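Local atomic coordinates of pyridine synthase TbtD (Thermobispora bispora, PDB entry 5WA4), a protein that probably forms the pyridine core of the thiopeptide antibiotic thiomuracin by an enzymatic [4+2] aza-cycloaddition, and binds an N-terminal leader peptide fragment. Residues 9-14 with 126-131; 45-50 with 57-62; 211-216 with 338-343. One frame throughout, in Å; residues are numbered along the deposited sequence. Where two conformers were deposited one is given.

Contact 1 of 3, residues 9-14 with 126-131; sequences RWWRFR and EGERPE
Strands 9-14 and 126-128 run antiparallel, their directions 171° apart and their axes approaching to 4.4 Å. Trp11 and Glu128 form a non-hydrogen-bonded pair, and backbone bonds hold the strands around it: Arg12 N gives its hydrogen to Gly127 O at 2.8 Å, Glu126 N meets Arg12 O almost straight at 2.9 Å, and Arg129 N reaches Trp10 O (3.1 Å) nearly along the C=O axis. Gly127 has a positive phi (81°), which favours glycine. Its oxygen accepts twice, because the Arg12 chain bends at chi3 and brings NE above the same carbonyl plane, with Gly127 O 3.3 Å away and close to the guanidinium plane.

Glu128 takes the crowded rotamer, CG between the backbone N and the carbonyl carbon (chi1 52°), then runs extended beside the Trp11 indole, its carboxylate turned nearly perpendicular to the ring. Glu128 OE2 lies by the six-membered ring, 3.0 Å from Trp11 CH2, while Glu128 OE1 forms a salt bridge to Arg9 NH1 at 3.0 Å. Arg9 NH1 also meets Glu131 OE1 at 2.5 Å, so one long, flexible arginine joins two carboxylates at the protein surface. The indole N-H of Trp11 is taken by Thr62 O.

This is cross-strand pairing at the margin of a four-stranded antiparallel sheet: 123-128 is an outermost strand within the chain, finished by a salt-bridge network where it turns into loop.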
loop_
_atom_site.group_PDB
_atom_site.type_symbol
_atom_site.label_atom_id
_atom_site.label_comp_id
_atom_site.label_asym_id
_atom_site.label_seq_id
_atom_site.Cartn_x
_atom_site.Cartn_y
_atom_site.Cartn_z
ATOM N N ARG E 9 19.072 -29.357 32.009
ATOM C CA ARG E 9 18.699 -28.935 30.655
ATOM C C ARG E 9 17.427 -29.630 30.136
ATOM O O ARG E 9 16.886 -30.535 30.776
ATOM C CB ARG E 9 19.861 -29.147 29.671
ATOM C CG ARG E 9 19.907 -28.040 28.619
ATOM C CD ARG E 9 21.163 -28.051 27.778
ATOM N NE ARG E 9 22.387 -27.936 28.575
ATOM C CZ ARG E 9 23.581 -27.629 28.071
ATOM N NH1 ARG E 9 23.711 -27.398 26.769
ATOM N NH2 ARG E 9 24.646 -27.552 28.864
ATOM N N TRP E 10 16.949 -29.172 28.979
ATOM C CA TRP E 10 15.713 -29.667 28.378
ATOM C C TRP E 10 15.985 -30.762 27.367
ATOM O O TRP E 10 16.634 -30.515 26.351
ATOM C CB TRP E 10 14.954 -28.541 27.686
ATOM C CG TRP E 10 14.185 -27.678 28.607
ATOM C CD1 TRP E 10 14.447 -26.377 28.915
ATOM C CD2 TRP E 10 13.014 -28.038 29.340
ATOM N NE1 TRP E 10 13.509 -25.904 29.795
ATOM C CE2 TRP E 10 12.609 -26.909 30.072
ATOM C CE3 TRP E 10 12.250 -29.209 29.441
ATOM C CZ2 TRP E 10 11.494 -26.908 30.906
ATOM C CZ3 TRP E 10 11.143 -29.213 30.264
ATOM C CH2 TRP E 10 10.774 -28.072 30.991
ATOM N N TRP E 11 15.477 -31.960 27.646
ATOM C CA TRP E 11 15.643 -33.089 26.744
ATOM C C TRP E 11 14.389 -33.313 25.897
ATOM O O TRP E 11 13.264 -33.047 26.339
ATOM C CB TRP E 11 15.981 -34.351 27.533
ATOM C CG TRP E 11 17.234 -34.234 28.346
ATOM C CD1 TRP E 11 17.329 -34.012 29.695
ATOM C CD2 TRP E 11 18.582 -34.316 27.857
ATOM N NE1 TRP E 11 18.653 -33.964 30.074
ATOM C CE2 TRP E 11 19.440 -34.149 28.964
ATOM C CE3 TRP E 11 19.145 -34.516 26.591
ATOM C CZ2 TRP E 11 20.825 -34.180 28.841
ATOM C CZ3 TRP E 11 20.520 -34.542 26.473
ATOM C CH2 TRP E 11 21.345 -34.375 27.590
ATOM N N ARG E 12 14.587 -33.818 24.682
ATOM C CA ARG E 12 13.490 -33.982 23.736
ATOM C C ARG E 12 13.210 -35.434 23.369
ATOM O O ARG E 12 14.126 -36.236 23.187
ATOM C CB ARG E 12 13.773 -33.190 22.465
ATOM C CG ARG E 12 13.826 -31.702 22.675
ATOM C CD ARG E 12 14.090 -30.987 21.370
ATOM N NE ARG E 12 15.461 -31.176 20.913
ATOM C CZ ARG E 12 15.896 -30.776 19.727
ATOM N NH1 ARG E 12 15.060 -30.171 18.892
ATOM N NH2 ARG E 12 17.159 -30.975 19.375
ATOM N N PHE E 13 11.928 -35.759 23.250
ATOM C CA PHE E 13 11.522 -37.071 22.773
ATOM C C PHE E 13 10.474 -36.937 21.679
ATOM O O PHE E 13 9.611 -36.058 21.741
ATOM C CB PHE E 13 10.990 -37.917 23.930
ATOM C CG PHE E 13 12.073 -38.479 24.813
ATOM C CD1 PHE E 13 12.819 -39.572 24.404
ATOM C CD2 PHE E 13 12.359 -37.904 26.041
ATOM C CE1 PHE E 13 13.824 -40.087 25.208
ATOM C CE2 PHE E 13 13.360 -38.418 26.849
ATOM C CZ PHE E 13 14.096 -39.506 26.429
ATOM N N ARG E 14 10.562 -37.805 20.671
ATOM C CA ARG E 14 9.567 -37.853 19.613
ATOM C C ARG E 14 8.766 -39.172 19.635
ATOM O O ARG E 14 9.333 -40.247 19.437
ATOM C CB ARG E 14 10.229 -37.679 18.249
ATOM C CG ARG E 14 9.201 -37.475 17.137
ATOM C CD ARG E 14 9.729 -37.646 15.726
ATOM N NE ARG E 14 8.608 -37.755 14.793
ATOM C CZ ARG E 14 8.106 -36.746 14.081
ATOM N NH1 ARG E 14 8.631 -35.530 14.183
ATOM N NH2 ARG E 14 7.081 -36.951 13.264
ATOM N N GLU E 126 15.562 -37.279 20.948
ATOM C CA GLU E 126 15.991 -36.221 20.029
ATOM C C GLU E 126 17.079 -35.332 20.625
ATOM O O GLU E 126 17.603 -34.438 19.955
ATOM C CB GLU E 126 14.786 -35.363 19.578
ATOM C CG GLU E 126 13.896 -36.015 18.485
ATOM C CD GLU E 126 12.822 -35.082 17.929
ATOM O OE1 GLU E 126 12.476 -34.084 18.590
ATOM O OE2 GLU E 126 12.329 -35.336 16.815
ATOM N N GLY E 127 17.443 -35.589 21.873
ATOM C CA GLY E 127 18.512 -34.831 22.490
ATOM C C GLY E 127 17.972 -33.511 22.978
ATOM O O GLY E 127 16.770 -33.311 23.034
ATOM N N GLU E 128 18.868 -32.590 23.291
ATOM C CA GLU E 128 18.508 -31.393 24.030
ATOM C C GLU E 128 18.335 -30.117 23.206
ATOM O O GLU E 128 18.972 -29.942 22.170
ATOM C CB GLU E 128 19.575 -31.158 25.081
ATOM C CG GLU E 128 20.955 -31.162 24.474
ATOM C CD GLU E 128 22.035 -31.030 25.507
ATOM O OE1 GLU E 128 22.389 -29.884 25.849
ATOM O OE2 GLU E 128 22.528 -32.077 25.973
ATOM N N ARG E 129 17.463 -29.232 23.687
ATOM C CA ARG E 129 17.319 -27.898 23.120
ATOM C C ARG E 129 18.677 -27.214 23.144
ATOM O O ARG E 129 19.397 -27.344 24.133
ATOM C CB ARG E 129 16.295 -27.078 23.906
ATOM C CG ARG E 129 14.881 -27.623 23.853
ATOM C CD ARG E 129 13.878 -26.511 24.067
ATOM N NE ARG E 129 14.012 -25.488 23.039
ATOM C CZ ARG E 129 13.256 -24.402 22.962
ATOM N NH1 ARG E 129 12.295 -24.199 23.855
ATOM N NH2 ARG E 129 13.455 -23.525 21.988
ATOM N N PRO E 130 19.023 -26.490 22.060
ATOM C CA PRO E 130 20.358 -25.924 21.789
ATOM C C PRO E 130 21.195 -25.552 23.019
ATOM O O PRO E 130 21.853 -26.450 23.563
ATOM C CB PRO E 130 20.047 -24.671 20.956
ATOM C CG PRO E 130 18.680 -24.866 20.414
ATOM C CD PRO E 130 18.083 -26.126 20.992
ATOM N N GLU E 131 21.188 -24.286 23.440
ATOM C CA GLU E 131 21.946 -23.884 24.629
ATOM C C GLU E 131 21.154 -22.853 25.486
ATOM O O GLU E 131 20.682 -23.223 26.569
ATOM C CB GLU E 131 23.348 -23.366 24.229
ATOM C CG GLU E 131 24.292 -24.388 23.564
ATOM C CD GLU E 131 24.589 -25.605 24.438
ATOM O OE1 GLU E 131 24.770 -25.433 25.664
ATOM O OE2 GLU E 131 24.642 -26.737 23.899
#

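Contact 2 of 3, residues 45-50 with 57-62; sequences YFLRHW and RIYVST
Arg57 O is gripped twice from strand 45-49: Leu47 N donates to it at 2.8 Å in the carbonyl plane, and Phe46 CA adds a CA-H...O contact at 3.1 Å. The return bond, Arg57 N to Leu47 O (2.6 Å), completes one hydrogen-bonded antiparallel pair, and Tyr45 with Tyr59 forms another, Tyr45 N to Tyr59 O at 3.0 Å and Tyr59 N to Tyr45 O at 2.8 Å.

On the face carrying the tyrosines, Tyr45 adopts the crowded rotamer (chi1 76°), which turns its ring against a face of the Tyr59 ring. The planes lie 23° apart but slid, so overlap is slight: Tyr59 CD2 sits over one face of Tyr45, 3.4 Å from Tyr45 CE2, and Tyr59 CB makes a CH-pi contact over that face. Leu47 CD1 fills in against Tyr59 CE2. Further along, Arg57 folds at chi2 and chi3 to lay its guanidinium flat on His49 (planes 8° apart, centres 4.2 Å). The opposite face of the imidazole meets Trp50 CD1, and His49 ND1 bonds to Arg51 N, which helps fix the ring's rotation; flat, polar-edged groups suit this partly exposed end.

Helix 135-159 meets Tyr45 and Leu47 through Tyr144 and also reaches Phe46 (Val151, Tyr152). Phe46 and Ile58 touch Ile26 and Phe34, respectively, of helix 22-35, and strand 9-16 flanks strand 55-62 on its other side.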
loop_
_atom_site.group_PDB
_atom_site.type_symbol
_atom_site.label_atom_id
_atom_site.label_comp_id
_atom_site.label_asym_id
_atom_site.label_seq_id
_atom_site.Cartn_x
_atom_site.Cartn_y
_atom_site.Cartn_z
ATOM N N TYR E 45 6.526 -31.655 30.191
ATOM C CA TYR E 45 5.354 -31.309 29.400
ATOM C C TYR E 45 5.454 -31.919 28.008
ATOM O O TYR E 45 6.532 -32.347 27.568
ATOM C CB TYR E 45 5.160 -29.779 29.326
ATOM C CG TYR E 45 6.083 -29.006 28.393
ATOM C CD1 TYR E 45 7.342 -28.583 28.812
ATOM C CD2 TYR E 45 5.670 -28.641 27.114
ATOM C CE1 TYR E 45 8.182 -27.840 27.967
ATOM C CE2 TYR E 45 6.504 -27.895 26.264
ATOM C CZ TYR E 45 7.760 -27.499 26.698
ATOM O OH TYR E 45 8.585 -26.762 25.868
ATOM N N PHE E 46 4.313 -31.980 27.327
ATOM C CA PHE E 46 4.260 -32.537 25.985
ATOM C C PHE E 46 3.530 -31.571 25.066
ATOM O O PHE E 46 2.727 -30.752 25.525
ATOM C CB PHE E 46 3.585 -33.934 25.979
ATOM C CG PHE E 46 2.283 -33.992 26.744
ATOM C CD1 PHE E 46 1.077 -33.802 26.105
ATOM C CD2 PHE E 46 2.274 -34.216 28.114
ATOM C CE1 PHE E 46 -0.110 -33.844 26.809
ATOM C CE2 PHE E 46 1.081 -34.257 28.827
ATOM C CZ PHE E 46 -0.108 -34.069 28.174
ATOM N N LEU E 47 3.831 -31.669 23.774
ATOM C CA LEU E 47 3.108 -30.936 22.743
ATOM C C LEU E 47 2.738 -31.821 21.535
ATOM O O LEU E 47 3.474 -32.773 21.188
ATOM C CB LEU E 47 3.950 -29.757 22.253
ATOM C CG LEU E 47 4.376 -28.690 23.261
ATOM C CD1 LEU E 47 5.476 -27.837 22.665
ATOM C CD2 LEU E 47 3.190 -27.843 23.699
ATOM N N ARG E 48 1.621 -31.495 20.879
ATOM C CA ARG E 48 1.319 -32.094 19.580
ATOM C C ARG E 48 1.934 -31.287 18.455
ATOM O O ARG E 48 2.015 -30.064 18.544
ATOM C CB ARG E 48 -0.182 -32.184 19.343
ATOM C CG ARG E 48 -0.947 -32.659 20.522
ATOM C CD ARG E 48 -2.398 -32.468 20.298
ATOM N NE ARG E 48 -3.164 -32.892 21.464
ATOM C CZ ARG E 48 -4.307 -33.568 21.401
ATOM N NH1 ARG E 48 -4.778 -33.938 20.226
ATOM N NH2 ARG E 48 -4.972 -33.892 22.509
ATOM N N HIS E 49 2.342 -31.972 17.397
ATOM C CA HIS E 49 2.796 -31.327 16.173
ATOM C C HIS E 49 2.589 -32.238 14.932
ATOM O O HIS E 49 2.500 -33.465 15.057
ATOM C CB HIS E 49 4.273 -30.937 16.277
ATOM C CG HIS E 49 4.676 -29.870 15.309
ATOM N ND1 HIS E 49 5.197 -30.153 14.065
ATOM C CD2 HIS E 49 4.612 -28.518 15.394
ATOM C CE1 HIS E 49 5.444 -29.020 13.426
ATOM N NE2 HIS E 49 5.101 -28.014 14.212
ATOM N N TRP E 50 2.578 -31.606 13.753
ATOM C CA TRP E 50 2.250 -32.206 12.468
ATOM C C TRP E 50 3.414 -32.737 11.644
ATOM O O TRP E 50 3.217 -33.565 10.756
ATOM C CB TRP E 50 1.508 -31.188 11.600
ATOM C CG TRP E 50 2.207 -29.859 11.441
ATOM C CD1 TRP E 50 2.029 -28.752 12.212
ATOM C CD2 TRP E 50 3.194 -29.496 10.447
ATOM N NE1 TRP E 50 2.830 -27.729 11.777
ATOM C CE2 TRP E 50 3.554 -28.150 10.703
ATOM C CE3 TRP E 50 3.800 -30.174 9.383
ATOM C CZ2 TRP E 50 4.503 -27.471 9.924
ATOM C CZ3 TRP E 50 4.739 -29.492 8.610
ATOM C CH2 TRP E 50 5.079 -28.152 8.887
ATOM N N ARG E 57 5.556 -34.376 21.092
ATOM C CA ARG E 57 6.882 -33.931 21.484
ATOM C C ARG E 57 6.921 -33.938 22.995
ATOM O O ARG E 57 6.124 -33.236 23.634
ATOM C CB ARG E 57 7.185 -32.543 20.905
ATOM C CG ARG E 57 8.170 -32.578 19.760
ATOM C CD ARG E 57 7.557 -32.252 18.412
ATOM N NE ARG E 57 7.589 -30.832 18.075
ATOM C CZ ARG E 57 8.118 -30.307 16.965
ATOM N NH1 ARG E 57 8.714 -31.064 16.053
ATOM N NH2 ARG E 57 8.078 -28.999 16.786
ATOM N N ILE E 58 7.799 -34.759 23.575
ATOM C CA ILE E 58 7.945 -34.762 25.037
ATOM C C ILE E 58 9.194 -33.982 25.502
ATOM O O ILE E 58 10.315 -34.190 25.010
ATOM C CB ILE E 58 7.996 -36.200 25.612
ATOM C CG1 ILE E 58 6.646 -36.898 25.420
ATOM C CG2 ILE E 58 8.326 -36.175 27.106
ATOM C CD1 ILE E 58 6.739 -38.384 25.465
ATOM N N TYR E 59 8.980 -33.075 26.449
ATOM C CA TYR E 59 10.076 -32.317 27.030
ATOM C C TYR E 59 10.193 -32.644 28.509
ATOM O O TYR E 59 9.223 -32.507 29.242
ATOM C CB TYR E 59 9.851 -30.816 26.840
ATOM C CG TYR E 59 9.688 -30.388 25.394
ATOM C CD1 TYR E 59 10.793 -30.147 24.589
ATOM C CD2 TYR E 59 8.422 -30.245 24.833
ATOM C CE1 TYR E 59 10.637 -29.758 23.267
ATOM C CE2 TYR E 59 8.256 -29.862 23.520
ATOM C CZ TYR E 59 9.361 -29.617 22.739
ATOM O OH TYR E 59 9.185 -29.231 21.427
ATOM N N VAL E 60 11.366 -33.097 28.944
ATOM C CA VAL E 60 11.636 -33.246 30.380
ATOM C C VAL E 60 12.957 -32.562 30.758
ATOM O O VAL E 60 13.938 -32.612 30.006
ATOM C CB VAL E 60 11.689 -34.721 30.806
ATOM C CG1 VAL E 60 11.628 -34.833 32.325
ATOM C CG2 VAL E 60 10.538 -35.491 30.193
ATOM N N SER E 61 12.994 -31.896 31.909
ATOM C CA SER E 61 14.237 -31.219 32.283
ATOM C C SER E 61 14.883 -31.805 33.526
ATOM O O SER E 61 14.406 -31.609 34.646
ATOM C CB SER E 61 14.013 -29.714 32.477
ATOM O OG SER E 61 13.052 -29.449 33.468
ATOM N N THR E 62 15.966 -32.540 33.291
ATOM C CA THR E 62 16.871 -33.012 34.335
ATOM C C THR E 62 18.275 -33.120 33.765
ATOM O O THR E 62 18.543 -32.626 32.676
ATOM C CB THR E 62 16.451 -34.386 34.918
ATOM O OG1 THR E 62 15.768 -35.147 33.913
ATOM C CG2 THR E 62 15.578 -34.225 36.160
#

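Contact 3 of 3, residues 211-216 with 338-343; sequences LWRDHY and VCHLAA
His340 sets its CG anti to the backbone N (chi1 -178°), sending the imidazole across to helix 205-218, while Trp212 keeps CG beside its own backbone N (chi1 -72°) and brings the indole to meet it. Trp212 CE3 lies over one face of the imidazole, 3.6 Å from His340 CG, the two rings oblique to each other. Trp212 CB closes on His340 CD2 at 3.6 Å, and Arg213 CG reaches the imidazole edge, 3.8 Å from His340 NE2. The arginine thus contributes its aliphatic part here; its guanidinium lies near the second subunit, where the ion pair with Glu196 of that subunit is long and weak.

Leu341, branched and apolar, lies against two neighbouring residues of helix 205-218: Leu341 CD2 touches Tyr216 CB at 3.8 Å, and Leu341 CD1 lies at the edge of the His215 ring, 4.1 Å from His215 CD2. Tyr216 OH bonds to Asp348, satisfying the buried hydroxyl.

The segment axes cross at -55° and stay 10.0 Å apart, so bulky side chains fill the interface. Trp212 and Leu341 also pack on apolar side chains of the bound peptide, and His215, whose ND1 bonds to Arg218, adds a weak hydrogen bond from NE2 to the peptide backbone: this crossed-helix pair forms part of a leader-peptide binding site.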
loop_
_atom_site.group_PDB
_atom_site.type_symbol
_atom_site.label_atom_id
_atom_site.label_comp_id
_atom_site.label_asym_id
_atom_site.label_seq_id
_atom_site.Cartn_x
_atom_site.Cartn_y
_atom_site.Cartn_z
ATOM N N LEU E 211 -23.987 -17.909 9.947
ATOM C CA LEU E 211 -24.193 -19.287 10.359
ATOM C C LEU E 211 -23.947 -19.379 11.871
ATOM O O LEU E 211 -24.676 -20.068 12.590
ATOM C CB LEU E 211 -23.273 -20.222 9.590
ATOM C CG LEU E 211 -23.786 -20.764 8.252
ATOM C CD1 LEU E 211 -22.643 -21.469 7.516
ATOM C CD2 LEU E 211 -25.007 -21.693 8.452
ATOM N N TRP E 212 -22.930 -18.650 12.340
ATOM C CA TRP E 212 -22.583 -18.582 13.761
ATOM C C TRP E 212 -23.560 -17.689 14.529
ATOM O O TRP E 212 -24.115 -18.125 15.530
ATOM C CB TRP E 212 -21.135 -18.093 13.937
ATOM C CG TRP E 212 -20.111 -19.141 13.527
ATOM C CD1 TRP E 212 -20.370 -20.430 13.171
ATOM C CD2 TRP E 212 -18.682 -18.976 13.418
ATOM N NE1 TRP E 212 -19.202 -21.081 12.854
ATOM C CE2 TRP E 212 -18.159 -20.218 12.988
ATOM C CE3 TRP E 212 -17.807 -17.912 13.647
ATOM C CZ2 TRP E 212 -16.791 -20.417 12.789
ATOM C CZ3 TRP E 212 -16.444 -18.113 13.440
ATOM C CH2 TRP E 212 -15.953 -19.355 13.021
ATOM N N ARG E 213 -23.789 -16.461 14.061
ATOM C CA ARG E 213 -24.769 -15.566 14.706
ATOM C C ARG E 213 -26.166 -16.208 14.770
ATOM O O ARG E 213 -26.935 -15.908 15.676
ATOM C CB ARG E 213 -24.853 -14.198 13.992
ATOM C CG ARG E 213 -23.499 -13.610 13.581
ATOM C CD ARG E 213 -23.273 -12.149 13.946
ATOM N NE ARG E 213 -23.335 -11.179 12.840
ATOM C CZ ARG E 213 -22.569 -10.080 12.777
ATOM N NH1 ARG E 213 -21.665 -9.840 13.731
ATOM N NH2 ARG E 213 -22.673 -9.227 11.759
ATOM N N ASP E 214 -26.478 -17.101 13.826
ATOM C CA ASP E 214 -27.742 -17.853 13.835
ATOM C C ASP E 214 -27.698 -18.991 14.853
ATOM O O ASP E 214 -28.594 -19.129 15.677
ATOM C CB ASP E 214 -28.064 -18.433 12.450
ATOM C CG ASP E 214 -28.567 -17.381 11.467
ATOM O OD1 ASP E 214 -28.460 -16.175 11.771
ATOM O OD2 ASP E 214 -29.046 -17.756 10.376
ATOM N N HIS E 215 -26.662 -19.818 14.780
ATOM C CA HIS E 215 -26.474 -20.901 15.734
ATOM C C HIS E 215 -26.457 -20.385 17.163
ATOM O O HIS E 215 -26.848 -21.085 18.093
ATOM C CB HIS E 215 -25.175 -21.650 15.465
ATOM C CG HIS E 215 -24.824 -22.632 16.536
ATOM N ND1 HIS E 215 -25.496 -23.824 16.698
ATOM C CD2 HIS E 215 -23.905 -22.580 17.528
ATOM C CE1 HIS E 215 -24.985 -24.478 17.727
ATOM N NE2 HIS E 215 -24.021 -23.743 18.250
ATOM N N TYR E 216 -25.993 -19.159 17.349
ATOM C CA TYR E 216 -26.032 -18.590 18.677
ATOM C C TYR E 216 -27.480 -18.351 19.114
ATOM O O TYR E 216 -27.912 -18.852 20.155
ATOM C CB TYR E 216 -25.236 -17.286 18.751
ATOM C CG TYR E 216 -25.436 -16.600 20.076
ATOM C CD1 TYR E 216 -24.869 -17.111 21.243
ATOM C CD2 TYR E 216 -26.236 -15.473 20.171
ATOM C CE1 TYR E 216 -25.068 -16.491 22.462
ATOM C CE2 TYR E 216 -26.446 -14.854 21.366
ATOM C CZ TYR E 216 -25.864 -15.361 22.512
ATOM O OH TYR E 216 -26.100 -14.715 23.699
ATOM N N VAL E 338 -15.803 -21.048 19.103
ATOM C CA VAL E 338 -15.963 -20.810 20.544
ATOM C C VAL E 338 -15.769 -19.320 20.963
ATOM O O VAL E 338 -16.591 -18.780 21.710
ATOM C CB VAL E 338 -15.015 -21.709 21.333
ATOM C CG1 VAL E 338 -14.848 -21.207 22.740
ATOM C CG2 VAL E 338 -15.551 -23.132 21.322
ATOM N N CYS E 339 -14.727 -18.644 20.458
ATOM C CA CYS E 339 -14.562 -17.214 20.763
ATOM C C CYS E 339 -15.727 -16.430 20.207
ATOM O O CYS E 339 -16.200 -15.483 20.828
ATOM C CB CYS E 339 -13.268 -16.619 20.190
ATOM S SG CYS E 339 -11.709 -17.361 20.732
ATOM N N HIS E 340 -16.181 -16.792 19.019
ATOM C CA HIS E 340 -17.250 -16.017 18.434
ATOM C C HIS E 340 -18.523 -16.160 19.291
ATOM O O HIS E 340 -19.246 -15.177 19.524
ATOM C CB HIS E 340 -17.506 -16.438 17.002
ATOM C CG HIS E 340 -18.564 -15.632 16.331
ATOM N ND1 HIS E 340 -18.282 -14.505 15.592
ATOM C CD2 HIS E 340 -19.914 -15.752 16.340
ATOM C CE1 HIS E 340 -19.410 -13.982 15.145
ATOM N NE2 HIS E 340 -20.416 -14.717 15.592
ATOM N N LEU E 341 -18.772 -17.368 19.788
ATOM C CA LEU E 341 -19.932 -17.597 20.646
ATOM C C LEU E 341 -19.772 -16.923 22.017
ATOM O O LEU E 341 -20.752 -16.462 22.604
ATOM C CB LEU E 341 -20.184 -19.102 20.814
ATOM C CG LEU E 341 -20.675 -19.806 19.540
ATOM C CD1 LEU E 341 -20.657 -21.327 19.663
ATOM C CD2 LEU E 341 -22.063 -19.291 19.190
ATOM N N ALA E 342 -18.548 -16.855 22.538
ATOM C CA ALA E 342 -18.358 -16.154 23.807
ATOM C C ALA E 342 -18.736 -14.710 23.621
ATOM O O ALA E 342 -19.487 -14.165 24.427
ATOM C CB ALA E 342 -16.957 -16.269 24.303
ATOM N N ALA E 343 -18.266 -14.101 22.540
ATOM C CA ALA E 343 -18.498 -12.668 22.358
ATOM C C ALA E 343 -19.985 -12.343 22.120
ATOM O O ALA E 343 -20.484 -11.319 22.591
ATOM C CB ALA E 343 -17.629 -12.116 21.218
#

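How the contacts relate
Contacts 1 and 2 share one antiparallel sheet. Strands 9-16 and 55-62 are neighbours in it, probably bonded through Phe13 N to Ile58 O and Trp11 N to Val60 O, and the hairpin of contact 2 is nested inside the long chain loop that contact 1 closes. Contact 1 is a surface joint, rich in charged side chains; contact 2, partly buried, replaces these largely with aromatic packing. Contact 3 lies on the opposite side of the chain's centre from the other two, its own centre about 41 Å from that of contact 1 and 33 Å from that of contact 2. Buried and all-helical, it relies on side-chain packing between its segments rather than backbone pairing, and it alone borders the bound peptide and the second subunit.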